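Local coordinates for KLLA0F20702p (PDB 5Y5A), which probably takes part in recruiting telomerase to telomeres, as the yeast Est1 protein that pairs with the telomere-binding protein Cdc13, at residues Leu368-Gln376 and Ile428-Val439. Sequence-based numbering, arbitrary orientation.
Sequences LIGSFHMYQ and IMMCWIKSHKNV
Trp432 lies against Ile369 and donates its indole N-H to His373, joining two roughly parallel helices (segment axes 25° apart) in the all-helical, TPR-clan Est1 DNA/RNA binding domain. The site is a worked example of how one indole can serve packing and hydrogen bonding at once. The Trp432 side chain leaves its helix with CG anti to the backbone N (chi1 179°), which carries the indole across to helix 339-379. From CB the chain reaches CG and CD1, and here CG2 of Ile369 sits almost directly over the five-membered ring, 3.5 Å from its centroid, a CH-pi contact. Val439 CG1, from the indole's own segment, covers the opposite face. Next round the rim, NE1 donates a hydrogen bond to NE2 of His373 at 2.9 Å, nearly straight (166°) and close to the planes of both rings, so the imidazole probably carries its own proton on ND1. On the six-membered ring, CE3 lies 4.0 Å from Ile369 CG1, while CZ2 meets CD2 of Phe372 at the indole edge. Replacing Trp432 with an alanine is likely to leave His373 NE2 without its donor and to open a gap between Ile369 and Val439. Beyond the indole, Ile369 CD1 reaches CG2 of Ile428 at 3.8 Å, extending the apolar seam, and Phe372 also packs on Ile398 of helix 385-410. At the end of a type I turn from Ile433 to His436, His436 occupies the N-cap position of helix 437-444, its NE2 hydrogen-bonded to the carbonyl of Pro493. His373 completes an aromatic cluster with Trp432 and His436: His373 CE1 stands over one face of the His436 ring, 3.4 Å from His436 NE2.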
ATOM      1  N   LEU A 368      -9.695   3.567   3.793  1.00 37.79           N
ATOM      2  CA  LEU A 368     -10.996   3.323   4.403  1.00 38.50           C
ATOM      3  C   LEU A 368     -11.549   1.938   4.070  1.00 40.69           C
ATOM      4  O   LEU A 368     -12.022   1.218   4.957  1.00 39.62           O
ATOM      5  CB  LEU A 368     -11.985   4.404   3.955  1.00 41.67           C
ATOM      6  CG  LEU A 368     -13.364   4.368   4.602  1.00 40.69           C
ATOM      7  CD1 LEU A 368     -13.233   4.545   6.114  1.00 36.21           C
ATOM      8  CD2 LEU A 368     -14.269   5.433   3.981  1.00 35.74           C
ATOM      9  N   ILE A 369     -11.496   1.566   2.793  1.00 38.25           N
ATOM     10  CA  ILE A 369     -11.914   0.224   2.370  1.00 36.83           C
ATOM     11  C   ILE A 369     -11.098  -0.835   3.106  1.00 42.65           C
ATOM     12  O   ILE A 369     -11.647  -1.773   3.687  1.00 40.20           O
ATOM     13  CB  ILE A 369     -11.763   0.038   0.841  1.00 32.86           C
ATOM     14  CG1 ILE A 369     -12.950   0.677   0.123  1.00 33.73           C
ATOM     15  CG2 ILE A 369     -11.679  -1.455   0.466  1.00 34.08           C
ATOM     16  CD1 ILE A 369     -12.756   0.831  -1.375  1.00 35.13           C
ATOM     17  N   GLY A 370      -9.780  -0.672   3.082  1.00 38.42           N
ATOM     18  CA  GLY A 370      -8.892  -1.551   3.817  1.00 33.55           C
ATOM     19  C   GLY A 370      -9.204  -1.588   5.303  1.00 33.31           C
ATOM     20  O   GLY A 370      -9.163  -2.642   5.921  1.00 37.49           O
ATOM     21  N   SER A 371      -9.541  -0.437   5.872  1.00 33.24           N
ATOM     22  CA  SER A 371      -9.819  -0.350   7.299  1.00 35.56           C
ATOM     23  C   SER A 371     -11.024  -1.162   7.761  1.00 35.81           C
ATOM     24  O   SER A 371     -11.117  -1.511   8.943  1.00 37.83           O
ATOM     25  CB  SER A 371     -10.009   1.107   7.705  1.00 36.35           C
ATOM     26  OG  SER A 371      -8.746   1.753   7.755  1.00 42.52           O
ATOM     27  N   PHE A 372     -11.953  -1.455   6.854  1.00 34.58           N
ATOM     28  CA  PHE A 372     -13.091  -2.299   7.222  1.00 35.66           C
ATOM     29  C   PHE A 372     -12.595  -3.712   7.512  1.00 34.01           C
ATOM     30  O   PHE A 372     -13.118  -4.397   8.393  1.00 39.35           O
ATOM     31  CB  PHE A 372     -14.171  -2.324   6.123  1.00 36.58           C
ATOM     32  CG  PHE A 372     -15.317  -3.280   6.417  1.00 38.64           C
ATOM     33  CD1 PHE A 372     -16.319  -2.931   7.315  1.00 35.72           C
ATOM     34  CD2 PHE A 372     -15.392  -4.515   5.790  1.00 35.79           C
ATOM     35  CE1 PHE A 372     -17.364  -3.795   7.592  1.00 38.11           C
ATOM     36  CE2 PHE A 372     -16.440  -5.397   6.065  1.00 43.22           C
ATOM     37  CZ  PHE A 372     -17.425  -5.037   6.966  1.00 44.32           C
ATOM     38  N   HIS A 373     -11.579  -4.147   6.774  1.00 37.12           N
ATOM     39  CA  HIS A 373     -11.021  -5.478   6.990  1.00 40.72           C
ATOM     40  C   HIS A 373     -10.014  -5.455   8.139  1.00 39.10           C
ATOM     41  O   HIS A 373      -9.821  -6.460   8.800  1.00 43.80           O
ATOM     42  CB  HIS A 373     -10.380  -6.011   5.709  1.00 41.29           C
ATOM     43  CG  HIS A 373     -11.326  -6.065   4.549  1.00 44.76           C
ATOM     44  ND1 HIS A 373     -12.107  -7.167   4.279  1.00 42.71           N
ATOM     45  CD2 HIS A 373     -11.639  -5.138   3.612  1.00 39.83           C
ATOM     46  CE1 HIS A 373     -12.852  -6.923   3.215  1.00 40.91           C
ATOM     47  NE2 HIS A 373     -12.586  -5.701   2.789  1.00 40.88           N
ATOM     48  N   MET A 374      -9.378  -4.310   8.378  1.00 35.27           N
ATOM     49  CA  MET A 374      -8.599  -4.142   9.608  1.00 40.61           C
ATOM     50  C   MET A 374      -9.532  -4.365  10.805  1.00 39.55           C
ATOM     51  O   MET A 374      -9.209  -5.109  11.731  1.00 37.73           O
ATOM     52  CB  MET A 374      -7.953  -2.754   9.682  1.00 30.42           C
ATOM     53  CG  MET A 374      -6.955  -2.457   8.557  1.00 29.91           C
ATOM     54  SD  MET A 374      -5.573  -3.627   8.497  1.00 40.77           S
ATOM     55  CE  MET A 374      -4.596  -3.065   9.894  1.00 37.44           C
ATOM     56  N   TYR A 375     -10.692  -3.711  10.762  1.00 35.38           N
ATOM     57  CA  TYR A 375     -11.720  -3.859  11.786  1.00 41.15           C
ATOM     58  C   TYR A 375     -12.044  -5.334  12.064  1.00 41.93           C
ATOM     59  O   TYR A 375     -12.143  -5.742  13.222  1.00 47.17           O
ATOM     60  CB  TYR A 375     -13.006  -3.110  11.371  1.00 36.65           C
ATOM     61  CG  TYR A 375     -14.130  -3.147  12.401  1.00 33.55           C
ATOM     62  CD1 TYR A 375     -14.870  -4.301  12.613  1.00 33.93           C
ATOM     63  CD2 TYR A 375     -14.454  -2.017  13.152  1.00 41.91           C
ATOM     64  CE1 TYR A 375     -15.882  -4.349  13.545  1.00 38.10           C
ATOM     65  CE2 TYR A 375     -15.476  -2.056  14.093  1.00 43.04           C
ATOM     66  CZ  TYR A 375     -16.186  -3.228  14.277  1.00 43.01           C
ATOM     67  OH  TYR A 375     -17.202  -3.291  15.196  1.00 50.02           O
ATOM     68  N   GLN A 376     -12.228  -6.125  11.012  1.00 40.11           N
ATOM     69  CA  GLN A 376     -12.639  -7.519  11.200  1.00 41.44           C
ATOM     70  C   GLN A 376     -11.512  -8.356  11.761  1.00 40.00           C
ATOM     71  O   GLN A 376     -11.752  -9.258  12.555  1.00 44.21           O
ATOM     72  CB  GLN A 376     -13.145  -8.121   9.885  1.00 38.95           C
ATOM     73  CG  GLN A 376     -14.372  -7.405   9.316  1.00 39.08           C
ATOM     74  CD  GLN A 376     -14.984  -8.153   8.156  1.00 49.59           C
ATOM     75  OE1 GLN A 376     -16.187  -8.425   8.144  1.00 53.63           O
ATOM     76  NE2 GLN A 376     -14.156  -8.508   7.175  1.00 56.92           N
ATOM     77  N   ILE A 428     -12.969   1.074  -8.119  1.00 44.97           N
ATOM     78  CA  ILE A 428     -12.482   0.472  -6.897  1.00 43.32           C
ATOM     79  C   ILE A 428     -13.629   0.132  -5.937  1.00 41.76           C
ATOM     80  O   ILE A 428     -13.650  -0.956  -5.341  1.00 40.60           O
ATOM     81  CB  ILE A 428     -11.454   1.406  -6.262  1.00 39.89           C
ATOM     82  CG1 ILE A 428     -10.167   1.334  -7.081  1.00 34.11           C
ATOM     83  CG2 ILE A 428     -11.209   1.075  -4.807  1.00 35.73           C
ATOM     84  CD1 ILE A 428      -9.211   2.420  -6.756  1.00 42.30           C
ATOM     85  N   MET A 429     -14.595   1.040  -5.823  1.00 36.50           N
ATOM     86  CA  MET A 429     -15.798   0.774  -5.042  1.00 43.70           C
ATOM     87  C   MET A 429     -16.511  -0.488  -5.535  1.00 45.93           C
ATOM     88  O   MET A 429     -16.811  -1.386  -4.753  1.00 41.29           O
ATOM     89  CB  MET A 429     -16.756   1.972  -5.095  1.00 44.04           C
ATOM     90  CG  MET A 429     -16.203   3.262  -4.468  1.00 41.56           C
ATOM     91  SD  MET A 429     -17.419   4.608  -4.506  1.00 45.87           S
ATOM     92  CE  MET A 429     -16.379   6.046  -4.261  1.00 40.14           C
ATOM     93  N   MET A 430     -16.760  -0.554  -6.839  1.00 44.56           N
ATOM     94  CA  MET A 430     -17.487  -1.672  -7.414  1.00 47.00           C
ATOM     95  C   MET A 430     -16.707  -2.973  -7.302  1.00 43.58           C
ATOM     96  O   MET A 430     -17.279  -4.022  -7.025  1.00 43.52           O
ATOM     97  CB  MET A 430     -17.827  -1.390  -8.875  1.00 47.37           C
ATOM     98  CG  MET A 430     -18.630  -0.121  -9.062  1.00 49.63           C
ATOM     99  SD  MET A 430     -20.051  -0.057  -7.953  1.00 55.31           S
ATOM    100  CE  MET A 430     -20.943  -1.482  -8.536  1.00 43.59           C
ATOM    101  N   CYS A 431     -15.404  -2.904  -7.518  1.00 34.84           N
ATOM    102  CA  CYS A 431     -14.579  -4.099  -7.419  1.00 42.68           C
ATOM    103  C   CYS A 431     -14.537  -4.610  -5.988  1.00 41.40           C
ATOM    104  O   CYS A 431     -14.530  -5.822  -5.750  1.00 41.23           O
ATOM    105  CB  CYS A 431     -13.169  -3.821  -7.926  1.00 44.69           C
ATOM    106  SG  CYS A 431     -13.081  -3.755  -9.716  1.00 46.16           S
ATOM    107  N   TRP A 432     -14.518  -3.688  -5.033  1.00 38.40           N
ATOM    108  CA  TRP A 432     -14.575  -4.075  -3.629  1.00 38.59           C
ATOM    109  C   TRP A 432     -15.909  -4.732  -3.320  1.00 41.82           C
ATOM    110  O   TRP A 432     -15.968  -5.825  -2.743  1.00 44.36           O
ATOM    111  CB  TRP A 432     -14.377  -2.865  -2.718  1.00 36.05           C
ATOM    112  CG  TRP A 432     -14.450  -3.211  -1.257  1.00 35.26           C
ATOM    113  CD1 TRP A 432     -13.728  -4.174  -0.603  1.00 41.03           C
ATOM    114  CD2 TRP A 432     -15.268  -2.582  -0.264  1.00 34.39           C
ATOM    115  NE1 TRP A 432     -14.054  -4.187   0.736  1.00 40.47           N
ATOM    116  CE2 TRP A 432     -14.988  -3.211   0.972  1.00 38.74           C
ATOM    117  CE3 TRP A 432     -16.206  -1.544  -0.295  1.00 34.69           C
ATOM    118  CZ2 TRP A 432     -15.621  -2.840   2.158  1.00 36.02           C
ATOM    119  CZ3 TRP A 432     -16.825  -1.169   0.889  1.00 33.71           C
ATOM    120  CH2 TRP A 432     -16.533  -1.822   2.095  1.00 36.70           C
ATOM    121  N   ILE A 433     -16.979  -4.051  -3.719  1.00 39.82           N
ATOM    122  CA  ILE A 433     -18.331  -4.496  -3.415  1.00 39.77           C
ATOM    123  C   ILE A 433     -18.608  -5.894  -3.972  1.00 42.53           C
ATOM    124  O   ILE A 433     -19.176  -6.728  -3.270  1.00 43.98           O
ATOM    125  CB  ILE A 433     -19.359  -3.477  -3.938  1.00 41.12           C
ATOM    126  CG1 ILE A 433     -19.287  -2.203  -3.088  1.00 41.34           C
ATOM    127  CG2 ILE A 433     -20.767  -4.043  -3.903  1.00 37.13           C
ATOM    128  CD1 ILE A 433     -20.142  -1.065  -3.588  1.00 40.54           C
ATOM    129  N   LYS A 434     -18.168  -6.172  -5.201  1.00 39.37           N
ATOM    130  CA  LYS A 434     -18.394  -7.484  -5.808  1.00 42.76           C
ATOM    131  C   LYS A 434     -17.568  -8.601  -5.160  1.00 44.52           C
ATOM    132  O   LYS A 434     -17.782  -9.780  -5.452  1.00 50.58           O
ATOM    133  CB  LYS A 434     -18.080  -7.447  -7.304  1.00 52.22           C
ATOM    134  CG  LYS A 434     -16.692  -7.937  -7.650  1.00 62.54           C
ATOM    135  CD  LYS A 434     -16.389  -7.772  -9.129  1.00 69.62           C
ATOM    136  CE  LYS A 434     -16.448  -9.104  -9.849  1.00 75.46           C
ATOM    137  NZ  LYS A 434     -16.152  -8.946 -11.299  1.00 81.08           N
ATOM    138  N   SER A 435     -16.632  -8.234  -4.294  1.00 40.77           N
ATOM    139  CA  SER A 435     -15.685  -9.194  -3.729  1.00 47.75           C
ATOM    140  C   SER A 435     -16.136  -9.803  -2.409  1.00 43.26           C
ATOM    141  O   SER A 435     -15.547 -10.769  -1.946  1.00 47.37           O
ATOM    142  CB  SER A 435     -14.316  -8.533  -3.509  1.00 46.51           C
ATOM    143  OG  SER A 435     -13.698  -8.183  -4.734  1.00 47.23           O
ATOM    144  N   HIS A 436     -17.143  -9.212  -1.779  1.00 41.58           N
ATOM    145  CA  HIS A 436     -17.561  -9.660  -0.455  1.00 43.98           C
ATOM    146  C   HIS A 436     -19.090  -9.676  -0.351  1.00 42.43           C
ATOM    147  O   HIS A 436     -19.748  -8.649  -0.492  1.00 41.28           O
ATOM    148  CB  HIS A 436     -16.941  -8.768   0.626  1.00 42.31           C
ATOM    149  CG  HIS A 436     -15.463  -8.590   0.474  1.00 40.71           C
ATOM    150  ND1 HIS A 436     -14.555  -9.568   0.825  1.00 41.89           N
ATOM    151  CD2 HIS A 436     -14.729  -7.561  -0.014  1.00 35.07           C
ATOM    152  CE1 HIS A 436     -13.332  -9.148   0.567  1.00 39.79           C
ATOM    153  NE2 HIS A 436     -13.410  -7.936   0.043  1.00 39.70           N
ATOM    154  N   LYS A 437     -19.641 -10.855  -0.108  1.00 42.95           N
ATOM    155  CA  LYS A 437     -21.087 -11.030  -0.051  1.00 52.12           C
ATOM    156  C   LYS A 437     -21.771 -10.084   0.933  1.00 53.34           C
ATOM    157  O   LYS A 437     -22.786  -9.473   0.605  1.00 48.86           O
ATOM    158  CB  LYS A 437     -21.417 -12.476   0.297  1.00 52.58           C
ATOM    159  CG  LYS A 437     -21.049 -13.439  -0.815  1.00 62.29           C
ATOM    160  CD  LYS A 437     -21.508 -12.894  -2.161  1.00 70.93           C
ATOM    161  CE  LYS A 437     -21.258 -13.888  -3.283  1.00 77.07           C
ATOM    162  NZ  LYS A 437     -21.666 -13.334  -4.599  1.00 75.39           N
ATOM    163  N   ASN A 438     -21.212  -9.956   2.133  1.00 45.74           N
ATOM    164  CA  ASN A 438     -21.786  -9.069   3.137  1.00 46.15           C
ATOM    165  C   ASN A 438     -21.790  -7.609   2.676  1.00 44.88           C
ATOM    166  O   ASN A 438     -22.723  -6.861   2.962  1.00 43.75           O
ATOM    167  CB  ASN A 438     -21.027  -9.206   4.462  1.00 52.83           C
ATOM    168  CG  ASN A 438     -19.516  -8.992   4.307  1.00 66.92           C
ATOM    169  OD1 ASN A 438     -18.902  -9.463   3.346  1.00 75.06           O
ATOM    170  ND2 ASN A 438     -18.915  -8.287   5.262  1.00 67.63           N
ATOM    171  N   VAL A 439     -20.743  -7.200   1.966  1.00 44.62           N
ATOM    172  CA  VAL A 439     -20.642  -5.820   1.511  1.00 48.14           C
ATOM    173  C   VAL A 439     -21.608  -5.595   0.353  1.00 45.52           C
ATOM    174  O   VAL A 439     -22.289  -4.573   0.290  1.00 44.90           O
ATOM    175  CB  VAL A 439     -19.201  -5.463   1.097  1.00 46.26           C
ATOM    176  CG1 VAL A 439     -19.135  -4.043   0.549  1.00 38.93           C
ATOM    177  CG2 VAL A 439     -18.271  -5.623   2.285  1.00 43.77           C
TER